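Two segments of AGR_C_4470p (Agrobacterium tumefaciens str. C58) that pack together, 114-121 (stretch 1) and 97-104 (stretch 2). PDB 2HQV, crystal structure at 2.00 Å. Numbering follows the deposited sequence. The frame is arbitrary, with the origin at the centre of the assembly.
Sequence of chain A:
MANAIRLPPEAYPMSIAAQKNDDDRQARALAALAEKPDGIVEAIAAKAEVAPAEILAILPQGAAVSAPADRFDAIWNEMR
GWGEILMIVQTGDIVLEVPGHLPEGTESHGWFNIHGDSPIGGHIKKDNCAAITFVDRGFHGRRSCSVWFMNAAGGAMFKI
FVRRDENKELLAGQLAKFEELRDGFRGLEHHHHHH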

# COMPACT_ATOMS: atom_id res chain seq x y z
N ILE A 114 -3.75 -4.79 13.65
CA ILE A 114 -4.63 -3.72 14.11
C ILE A 114 -6.07 -3.85 13.65
O ILE A 114 -6.36 -3.90 12.46
CB ILE A 114 -4.10 -2.35 13.66
CG1 ILE A 114 -3.83 -2.36 12.15
CG2 ILE A 114 -2.84 -1.99 14.45
CD1 ILE A 114 -3.44 -1.00 11.58
N HIS A 115 -6.98 -3.90 14.62
CA HIS A 115 -8.40 -4.02 14.36
C HIS A 115 -9.18 -3.38 15.51
O HIS A 115 -8.91 -3.66 16.68
CB HIS A 115 -8.81 -5.49 14.21
CG HIS A 115 -8.18 -6.18 13.04
ND1 HIS A 115 -8.41 -5.80 11.73
CD2 HIS A 115 -7.33 -7.23 12.98
CE1 HIS A 115 -7.73 -6.59 10.92
NE2 HIS A 115 -7.06 -7.47 11.65
N GLY A 116 -10.13 -2.53 15.17
CA GLY A 116 -10.93 -1.87 16.19
C GLY A 116 -12.07 -1.12 15.56
O GLY A 116 -12.42 -1.38 14.41
N ASP A 117 -12.66 -0.19 16.30
CA ASP A 117 -13.76 0.60 15.77
C ASP A 117 -13.18 1.73 14.93
O ASP A 117 -13.17 2.90 15.33
CB ASP A 117 -14.61 1.17 16.92
CG ASP A 117 -15.70 2.09 16.42
OD1 ASP A 117 -16.46 1.69 15.51
OD2 ASP A 117 -15.81 3.22 16.95
N SER A 118 -12.69 1.36 13.75
CA SER A 118 -12.09 2.31 12.82
C SER A 118 -11.93 1.67 11.46
O SER A 118 -11.70 0.47 11.36
CB SER A 118 -10.72 2.76 13.33
OG SER A 118 -10.02 3.49 12.34
N PRO A 119 -12.06 2.47 10.39
CA PRO A 119 -11.90 1.90 9.05
C PRO A 119 -10.44 1.54 8.78
O PRO A 119 -10.13 0.85 7.81
CB PRO A 119 -12.40 3.02 8.14
CG PRO A 119 -12.07 4.26 8.91
CD PRO A 119 -12.48 3.88 10.32
N ILE A 120 -9.54 2.02 9.64
CA ILE A 120 -8.11 1.72 9.49
C ILE A 120 -7.86 0.37 10.15
O ILE A 120 -7.92 0.26 11.37
CB ILE A 120 -7.23 2.78 10.20
CG1 ILE A 120 -7.40 4.14 9.52
CG2 ILE A 120 -5.75 2.35 10.17
CD1 ILE A 120 -6.65 5.26 10.21
N GLY A 121 -7.60 -0.65 9.35
CA GLY A 121 -7.34 -1.96 9.89
C GLY A 121 -6.38 -2.76 9.03
O GLY A 121 -6.01 -2.34 7.93
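Stretch 2, residues 97-104: EVPGHLPE

The two stretches are joined by a single direct hydrogen bond, and it comes from a side chain rather than from a backbone ladder: Ser118 OG donates to the carbonyl oxygen His101 O at 2.7 Å. The same hydroxyl accepts a hydrogen bond from within its own stretch, Ile120 N to Ser118 OG at 3.1 Å, so one oxygen both holds the backbone of stretch 1 at Ile120 and ties it to stretch 2. Ser118, with chi1 in the t well, points its CA-to-CB bond toward stretch 2.

Stretch 2 begins as a strand at Glu97 to Pro99 and continues, extended, to Glu104. It runs antiparallel to stretch 1, which follows an irregular path. In CA register, Ser118 lies 5.8 Å from Gly100, Gly116 5.0 Å from Pro103 and Ile114 5.9 Å from Glu104, each measured CA to CA. Glu97, at the start, makes no contact.

Gly100 occupies a tight place in this arrangement. Its phi/psi of 163/169 would jam a CB against the preceding carbonyl oxygen, and an ideal CB would also lie 3.0 Å from Ser118 OG, a clash. The absence of a side chain lets Gly100 CA approach Ser118 OG to 4.1 Å.

Around this point the packing is largely apolar. Ile120 is buried, with its CA-to-CB bond directed toward stretch 2; its CG1 lies 3.7 Å from Val98 CG1, while its CD1 reaches 3.7 Å from Gly100 O and 4.1 Å from Leu102 CD2. The CA-to-CB bond of Leu102 points away from stretch 1, yet the end of its side chain comes nearer and makes this last contact possible. Pro119 lies alongside the strand, its CG 3.4 Å from Pro99 O and 4.1 Å from Val98 CG1.

Farther along stretch 2, the CA-to-CB bond of Pro103 points toward stretch 1, and its ring touches residues well separated in that sequence. Its CG lies 3.5 Å from Ile120 O and 3.9 Å from Ile114 CB, and its CB is 3.6 Å from Gly116 N. Gly116 leaves space for this ring: an ideal CB there would fall 2.8 Å from Pro103 CB. Pro103 and Ile120 each have slightly more than 90 Å² covered by the opposing stretch, the largest such areas in a contact that buries 499 Å² in total. At the far end, backbone proximity closes the interface, with Ile114 CA 3.8 Å and His115 N 3.6 Å from Glu104 O, while the CA-to-CB bond of His115 points away.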

# COMPACT_ATOMS: atom_id res chain seq x y z
N GLU A 97 -5.52 6.80 1.19
CA GLU A 97 -5.62 7.73 2.31
C GLU A 97 -6.89 7.41 3.07
O GLU A 97 -7.99 7.49 2.53
CB GLU A 97 -5.65 9.17 1.78
CG GLU A 97 -4.47 9.47 0.88
CD GLU A 97 -4.56 10.82 0.18
OE1 GLU A 97 -3.66 11.13 -0.61
OE2 GLU A 97 -5.54 11.56 0.43
N VAL A 98 -6.72 7.03 4.33
CA VAL A 98 -7.84 6.64 5.18
C VAL A 98 -7.90 7.45 6.47
O VAL A 98 -6.97 7.42 7.28
CB VAL A 98 -7.74 5.15 5.57
CG1 VAL A 98 -9.03 4.69 6.26
CG2 VAL A 98 -7.45 4.30 4.32
N PRO A 99 -8.99 8.21 6.66
CA PRO A 99 -9.12 9.00 7.88
C PRO A 99 -9.71 8.10 8.96
O PRO A 99 -10.56 7.25 8.67
CB PRO A 99 -10.08 10.11 7.47
CG PRO A 99 -11.00 9.39 6.52
CD PRO A 99 -10.03 8.57 5.68
N GLY A 100 -9.25 8.25 10.20
CA GLY A 100 -9.79 7.44 11.27
C GLY A 100 -8.92 7.45 12.50
O GLY A 100 -7.80 7.95 12.47
N HIS A 101 -9.44 6.91 13.60
CA HIS A 101 -8.69 6.81 14.84
C HIS A 101 -7.82 5.57 14.71
O HIS A 101 -8.22 4.60 14.06
CB HIS A 101 -9.61 6.64 16.05
CG HIS A 101 -10.36 7.88 16.43
ND1 HIS A 101 -11.38 8.40 15.66
CD2 HIS A 101 -10.24 8.70 17.50
CE1 HIS A 101 -11.85 9.50 16.24
NE2 HIS A 101 -11.17 9.70 17.35
N LEU A 102 -6.63 5.58 15.29
CA LEU A 102 -5.78 4.40 15.24
C LEU A 102 -6.27 3.40 16.28
O LEU A 102 -6.40 3.74 17.46
CB LEU A 102 -4.33 4.78 15.51
CG LEU A 102 -3.65 5.57 14.40
CD1 LEU A 102 -2.18 5.78 14.72
CD2 LEU A 102 -3.81 4.81 13.09
N PRO A 103 -6.56 2.16 15.86
CA PRO A 103 -7.04 1.14 16.81
C PRO A 103 -5.92 0.45 17.56
O PRO A 103 -4.74 0.61 17.23
CB PRO A 103 -7.79 0.17 15.91
CG PRO A 103 -6.91 0.14 14.70
CD PRO A 103 -6.56 1.63 14.49
N GLU A 104 -6.29 -0.31 18.58
CA GLU A 104 -5.32 -1.05 19.38
C GLU A 104 -4.81 -2.19 18.51
O GLU A 104 -5.51 -2.67 17.62
CB GLU A 104 -5.99 -1.63 20.63
CG GLU A 104 -6.79 -0.62 21.43
CD GLU A 104 -7.46 -1.24 22.64
OE1 GLU A 104 -8.14 -2.27 22.49
OE2 GLU A 104 -7.29 -0.70 23.75